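Local coordinates for protein sialidase B (Streptococcus pneumoniae serotype 4, PDB 4XHX) that hydrolyses alpha-(2->3)-, alpha-(2->6)- and alpha-(2->8)-glycosidic linkages of terminal sialic acids in oligosaccharides, glycoproteins and glycolipids, as an exo-sialidase of glycosyl hydrolase family 33, at residues I495-A500 and F518-G523; T549-Q554 and S579-G584. The protein carries 1 engineered substitution. All coordinates share one frame; numbering follows the deposited sequence. Where two conformers were deposited one is given.

Interaction 1: residues I495-A500 and F518-G523; sequences IPFKNA and FRTTTG. With JKK (2-[(3-chlorobenzyl)amino]ethanesulfonic acid), chain B.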
loop_
_atom_site.group_PDB
_atom_site.type_symbol
_atom_site.label_atom_id
_atom_site.label_comp_id
_atom_site.label_asym_id
_atom_site.label_seq_id
_atom_site.Cartn_x
_atom_site.Cartn_y
_atom_site.Cartn_z
ATOM N N ILE A 495 -13.211 4.620 -23.636
ATOM C CA ILE A 495 -13.995 5.026 -22.495
ATOM C C ILE A 495 -14.204 6.543 -22.581
ATOM O O ILE A 495 -13.412 7.235 -23.218
ATOM C CB ILE A 495 -13.296 4.601 -21.178
ATOM C CG1 ILE A 495 -11.884 5.166 -21.106
ATOM C CG2 ILE A 495 -13.221 3.078 -21.074
ATOM C CD1 ILE A 495 -11.201 4.871 -19.782
ATOM N N PRO A 496 -15.285 7.064 -21.966
ATOM C CA PRO A 496 -15.613 8.495 -22.081
ATOM C C PRO A 496 -14.729 9.397 -21.223
ATOM O O PRO A 496 -15.242 10.313 -20.589
ATOM C CB PRO A 496 -17.061 8.577 -21.559
ATOM C CG PRO A 496 -17.556 7.158 -21.480
ATOM C CD PRO A 496 -16.333 6.319 -21.250
ATOM N N PHE A 497 -13.428 9.138 -21.194
ATOM C CA PHE A 497 -12.524 9.898 -20.337
ATOM C C PHE A 497 -11.213 10.167 -21.047
ATOM O O PHE A 497 -10.642 9.270 -21.660
ATOM C CB PHE A 497 -12.218 9.129 -19.045
ATOM C CG PHE A 497 -13.439 8.669 -18.312
ATOM C CD1 PHE A 497 -14.145 9.542 -17.504
ATOM C CD2 PHE A 497 -13.887 7.366 -18.442
ATOM C CE1 PHE A 497 -15.273 9.125 -16.848
ATOM C CE2 PHE A 497 -15.017 6.946 -17.789
ATOM C CZ PHE A 497 -15.716 7.831 -16.991
ATOM N N LYS A 498 -10.736 11.402 -20.959
ATOM C CA LYS A 498 -9.352 11.694 -21.291
ATOM C C LYS A 498 -8.551 11.703 -19.983
ATOM O O LYS A 498 -9.007 12.227 -18.957
ATOM C CB LYS A 498 -9.237 13.036 -22.022
ATOM C CG LYS A 498 -7.824 13.390 -22.493
ATOM C CD LYS A 498 -7.760 14.789 -23.127
ATOM C CE LYS A 498 -6.334 15.149 -23.563
ATOM N NZ LYS A 498 -6.250 16.445 -24.309
ATOM N N ASN A 499 -7.374 11.087 -20.022
ATOM C CA ASN A 499 -6.439 11.089 -18.896
ATOM C C ASN A 499 -6.997 10.618 -17.548
ATOM O O ASN A 499 -6.582 11.100 -16.488
ATOM C CB ASN A 499 -5.773 12.463 -18.753
ATOM C CG ASN A 499 -4.733 12.716 -19.827
ATOM O OD1 ASN A 499 -4.896 13.593 -20.677
ATOM N ND2 ASN A 499 -3.653 11.942 -19.794
ATOM N N ALA A 500 -7.933 9.678 -17.584
ATOM C CA ALA A 500 -8.362 9.034 -16.359
ATOM C C ALA A 500 -7.307 8.015 -15.925
ATOM O O ALA A 500 -6.534 7.505 -16.737
ATOM C CB ALA A 500 -9.716 8.364 -16.539
ATOM N N PHE A 518 -14.266 -0.402 -13.330
ATOM C CA PHE A 518 -13.128 0.508 -13.351
ATOM C C PHE A 518 -13.326 1.873 -12.717
ATOM O O PHE A 518 -14.442 2.409 -12.659
ATOM C CB PHE A 518 -12.480 0.619 -14.751
ATOM C CG PHE A 518 -13.369 1.205 -15.827
ATOM C CD1 PHE A 518 -14.246 0.396 -16.546
ATOM C CD2 PHE A 518 -13.271 2.549 -16.171
ATOM C CE1 PHE A 518 -15.045 0.924 -17.556
ATOM C CE2 PHE A 518 -14.064 3.093 -17.188
ATOM C CZ PHE A 518 -14.949 2.284 -17.884
ATOM N N ARG A 519 -12.199 2.398 -12.246
ATOM C CA ARG A 519 -12.062 3.733 -11.681
ATOM C C ARG A 519 -12.259 4.787 -12.753
ATOM O O ARG A 519 -11.793 4.624 -13.880
ATOM C CB ARG A 519 -10.648 3.863 -11.103
ATOM C CG ARG A 519 -10.309 5.209 -10.476
ATOM C CD ARG A 519 -8.883 5.166 -9.960
ATOM N NE ARG A 519 -8.357 6.482 -9.623
ATOM C CZ ARG A 519 -7.219 6.660 -8.955
ATOM N NH1 ARG A 519 -6.501 5.605 -8.571
ATOM N NH2 ARG A 519 -6.802 7.884 -8.675
ATOM N N THR A 520 -12.950 5.866 -12.408
ATOM C CA THR A 520 -13.175 6.957 -13.356
ATOM C C THR A 520 -12.889 8.309 -12.706
ATOM O O THR A 520 -12.298 8.383 -11.629
ATOM C CB THR A 520 -14.637 6.991 -13.833
ATOM O OG1 THR A 520 -15.481 7.424 -12.757
ATOM C CG2 THR A 520 -15.096 5.609 -14.336
ATOM N N THR A 521 -13.348 9.379 -13.341
ATOM C CA THR A 521 -13.243 10.695 -12.723
ATOM C C THR A 521 -14.615 11.305 -12.418
ATOM O O THR A 521 -14.734 12.509 -12.231
ATOM C CB THR A 521 -12.438 11.640 -13.601
ATOM O OG1 THR A 521 -13.058 11.722 -14.884
ATOM C CG2 THR A 521 -11.008 11.112 -13.772
ATOM N N THR A 522 -15.646 10.467 -12.359
ATOM C CA THR A 522 -17.016 10.954 -12.225
ATOM C C THR A 522 -17.591 10.809 -10.820
ATOM O O THR A 522 -18.717 11.251 -10.562
ATOM C CB THR A 522 -17.977 10.205 -13.172
ATOM O OG1 THR A 522 -18.022 8.824 -12.799
ATOM C CG2 THR A 522 -17.525 10.328 -14.620
ATOM N N GLY A 523 -16.837 10.173 -9.925
ATOM C CA GLY A 523 -17.348 9.836 -8.604
ATOM C C GLY A 523 -18.159 8.539 -8.547
ATOM O O GLY A 523 -18.651 8.146 -7.483
HETATM C CAE JKK B . 2.237 3.940 -12.868
HETATM C CAF JKK B . 3.327 4.838 -12.612
HETATM C CAG JKK B . 0.956 4.254 -12.367
HETATM C CAH JKK B . 1.859 6.333 -11.379
HETATM C CAI JKK B . -1.857 6.097 -9.035
HETATM C CAJ JKK B . -1.900 5.983 -7.529
HETATM C CAK JKK B . -0.605 5.792 -11.071
HETATM C CAM JKK B . 3.137 6.015 -11.876
HETATM C CAN JKK B . 0.761 5.444 -11.639
HETATM N NAL JKK B . -0.652 5.598 -9.636
HETATM O OAA JKK B . -4.324 7.191 -7.208
HETATM O OAB JKK B . -2.302 8.488 -6.746
HETATM O OAC JKK B . -2.991 6.800 -5.197
HETATM S SAO JKK B . -2.926 7.168 -6.612
HETATM CL CL JKK B . 4.469 7.099 -11.573
#
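F497 is the side chain round which two loops of the sialidase beta-propeller pack: 495-500, which follows strand 489-494, and loop 518-523. The far end of its ring reaches T520, with CZ of F497 3.4 Å from CB of T520, while the methyl CG2 of T522 meets the ring edge in plane. The same ring brings CE2 up to the edge of F518, and CG2 of I495 lies 3.7 Å from CZ of F518. Large apolar residues suit this contact, where I495, F497 and F518 are all buried; Y542 of strand 541-542 also touches F497.

No hydrogen bond crosses between the loops; the threonine hydroxyls bond along their own turn. With its hydroxyl at chi1 71°, between backbone N and carbonyl carbon, T520 turns OG1 back to accept from T522 N in an ST turn, at 3.1 Å and 168°. OG1 of T522 also donates to OG1 of T520, which bonds in addition to the K524 carbonyl, so a threonine can give the ring its carbon side and the backbone its oxygen.

R519, which probably binds substrate, extends from the same loop toward JKK and is salt-bridged to E503. OAA of the JKK sulfonate lies in its guanidinium plane and accepts from both NH1 and NH2 of R519, each at 3.0 Å and bent, near 145°.

Interaction 2: residues T549-Q554 and S579-G584; sequences TSYGTQ and SGRKGG. With JKK (2-[(3-chlorobenzyl)amino]ethanesulfonic acid), chain B.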
loop_
_atom_site.group_PDB
_atom_site.type_symbol
_atom_site.label_atom_id
_atom_site.label_comp_id
_atom_site.label_asym_id
_atom_site.label_seq_id
_atom_site.Cartn_x
_atom_site.Cartn_y
_atom_site.Cartn_z
ATOM N N THR A 549 -14.546 9.443 -4.794
ATOM C CA THR A 549 -14.107 10.816 -4.933
ATOM C C THR A 549 -13.959 11.095 -6.410
ATOM O O THR A 549 -13.941 10.163 -7.230
ATOM C CB THR A 549 -12.741 10.984 -4.277
ATOM O OG1 THR A 549 -11.820 10.078 -4.898
ATOM C CG2 THR A 549 -12.836 10.645 -2.790
ATOM N N SER A 550 -13.861 12.379 -6.737
ATOM C CA SER A 550 -13.614 12.839 -8.092
ATOM C C SER A 550 -12.380 12.185 -8.693
ATOM O O SER A 550 -12.364 11.886 -9.876
ATOM C CB SER A 550 -13.445 14.366 -8.122
ATOM O OG SER A 550 -12.297 14.772 -7.384
ATOM N N TYR A 551 -11.346 11.966 -7.888
ATOM C CA TYR A 551 -10.116 11.384 -8.425
ATOM C C TYR A 551 -10.189 9.859 -8.479
ATOM O O TYR A 551 -9.512 9.242 -9.285
ATOM C CB TYR A 551 -8.873 11.870 -7.662
ATOM C CG TYR A 551 -8.984 11.726 -6.170
ATOM C CD1 TYR A 551 -8.703 10.511 -5.549
ATOM C CD2 TYR A 551 -9.377 12.800 -5.375
ATOM C CE1 TYR A 551 -8.817 10.366 -4.182
ATOM C CE2 TYR A 551 -9.495 12.663 -4.004
ATOM C CZ TYR A 551 -9.212 11.443 -3.414
ATOM O OH TYR A 551 -9.313 11.304 -2.047
ATOM N N GLY A 552 -11.013 9.264 -7.619
ATOM C CA GLY A 552 -11.299 7.837 -7.687
ATOM C C GLY A 552 -10.271 6.959 -6.998
ATOM O O GLY A 552 -9.212 7.431 -6.580
ATOM N N THR A 553 -10.596 5.676 -6.871
ATOM C CA THR A 553 -9.712 4.710 -6.245
ATOM C C THR A 553 -9.835 3.364 -6.965
ATOM O O THR A 553 -10.908 3.004 -7.450
ATOM C CB THR A 553 -10.057 4.490 -4.744
ATOM O OG1 THR A 553 -10.175 5.749 -4.075
ATOM C CG2 THR A 553 -8.969 3.636 -4.046
ATOM N N GLN A 554 -8.727 2.633 -7.037
ATOM C CA GLN A 554 -8.755 1.262 -7.533
ATOM C C GLN A 554 -9.890 0.470 -6.884
ATOM O O GLN A 554 -10.141 0.594 -5.689
ATOM C CB GLN A 554 -7.420 0.564 -7.255
ATOM C CG GLN A 554 -7.322 -0.817 -7.902
ATOM C CD GLN A 554 -6.703 -1.832 -6.980
ATOM O OE1 GLN A 554 -6.700 -1.653 -5.768
ATOM N NE2 GLN A 554 -6.151 -2.892 -7.550
ATOM N N SER A 579 -15.764 11.868 -0.336
ATOM C CA SER A 579 -14.886 12.828 0.334
ATOM C C SER A 579 -13.414 12.422 0.328
ATOM O O SER A 579 -12.538 13.231 0.026
ATOM C CB SER A 579 -15.353 13.057 1.775
ATOM O OG SER A 579 -14.429 13.869 2.476
ATOM N N GLY A 580 -13.136 11.170 0.676
ATOM C CA GLY A 580 -11.761 10.713 0.707
ATOM C C GLY A 580 -11.685 9.203 0.568
ATOM O O GLY A 580 -12.685 8.553 0.247
ATOM N N ARG A 581 -10.501 8.643 0.801
ATOM C CA ARG A 581 -10.334 7.192 0.720
ATOM C C ARG A 581 -10.577 6.603 2.100
ATOM O O ARG A 581 -9.654 6.431 2.910
ATOM C CB ARG A 581 -8.955 6.830 0.157
ATOM C CG ARG A 581 -8.759 7.344 -1.267
ATOM C CD ARG A 581 -7.489 6.813 -1.921
ATOM N NE ARG A 581 -7.526 6.979 -3.382
ATOM C CZ ARG A 581 -6.456 6.950 -4.165
ATOM N NH1 ARG A 581 -5.244 6.776 -3.640
ATOM N NH2 ARG A 581 -6.591 7.124 -5.475
ATOM N N LYS A 582 -11.845 6.324 2.369
ATOM C CA LYS A 582 -12.279 5.874 3.683
ATOM C C LYS A 582 -13.621 5.208 3.477
ATOM O O LYS A 582 -14.175 5.247 2.373
ATOM C CB LYS A 582 -12.413 7.069 4.653
ATOM C CG LYS A 582 -13.333 8.195 4.137
ATOM C CD LYS A 582 -13.191 9.490 4.963
ATOM C CE LYS A 582 -14.088 10.594 4.413
ATOM N NZ LYS A 582 -13.929 11.917 5.110
ATOM N N GLY A 583 -14.153 4.602 4.527
ATOM C CA GLY A 583 -15.444 3.949 4.412
ATOM C C GLY A 583 -15.345 2.711 3.544
ATOM O O GLY A 583 -16.153 2.514 2.632
ATOM N N GLY A 584 -14.341 1.881 3.823
ATOM C CA GLY A 584 -14.130 0.667 3.065
ATOM C C GLY A 584 -15.330 -0.256 3.066
ATOM O O GLY A 584 -15.945 -0.487 4.107
HETATM C CAE JKK B . 2.237 3.940 -12.868
HETATM C CAF JKK B . 3.327 4.838 -12.612
HETATM C CAG JKK B . 0.956 4.254 -12.367
HETATM C CAH JKK B . 1.859 6.333 -11.379
HETATM C CAI JKK B . -1.857 6.097 -9.035
HETATM C CAJ JKK B . -1.900 5.983 -7.529
HETATM C CAK JKK B . -0.605 5.792 -11.071
HETATM C CAM JKK B . 3.137 6.015 -11.876
HETATM C CAN JKK B . 0.761 5.444 -11.639
HETATM N NAL JKK B . -0.652 5.598 -9.636
HETATM O OAA JKK B . -4.324 7.191 -7.208
HETATM O OAB JKK B . -2.302 8.488 -6.746
HETATM O OAC JKK B . -2.991 6.800 -5.197
HETATM S SAO JKK B . -2.926 7.168 -6.612
HETATM CL CL JKK B . 4.469 7.099 -11.573
HETATM O O HOH W 1 -10.047 13.441 -0.616
#
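R581 leaves its backbone with CG anti to the carbonyl carbon (chi1 -62°) and then runs extended to NE, which carries its guanidinium past Y551 to G552 and T553. T553 meets it from the opposite direction: at chi1 -50° its OG1 stands beside the backbone N and faces NE of R581, 3.0 Å away in a weak, bent bond, while CG2 of T553 lies over one guanidinium face. The straight bond is from NH2 of R581 to the carbonyl O of G552, 2.9 Å long, in both the carbonyl and the guanidinium plane.

The other NH2 hydrogen goes to OAA of JKK, and NH1 donates to OAC of JKK at 2.7 Å, so two sulfonate oxygens are held by two nitrogens of one arginine. Such planar, charged donors suit an anion, consistent with a probable role for R581 in binding substrate. S635 and D634 also bind R581, at NH1 and at the backbone N.

Y551 presents its ring edge to NE of R581, the two planes 68° apart. OG1 of T549 sits 3.0 Å above the ring centre and accepts from G552 N in an ST motif; the positive phi of G552 is easily met without a side chain. Beyond the ring, a water links OH of Y551 to S579 O, and CG2 of T549 rests 3.5 Å from G580 N.

W636 stacks on Y551. No helix takes part: one loop joins strands 541-542 and 556-559, the other joins strands 569-575 and 584-591 of a four-stranded antiparallel sheet.

Overall arrangement
Interactions 1 and 2 follow one another along the chain, the first closing before the second opens, and their centres lie 14 Å apart on the same side of the chain's centre. Interaction 1 pairs a loop between sheets, from strand 489-494 to 504-510, with a loop inside the antiparallel sheet of strands 504-510 to 541-542. Interaction 2 repeats the pattern one propeller blade further on: 549-554 leads into the sheet of strands 556-559 to 598-605, and 579-584 lies inside it. They touch where NE of R519 approaches the carbonyl O of Y551 at 3.0 Å, a probable hydrogen bond. R519 and R581 both bind the sulfonate of JKK, and R207 also bonds to JKK, consistent with a pocket for the sialic acid carboxylate.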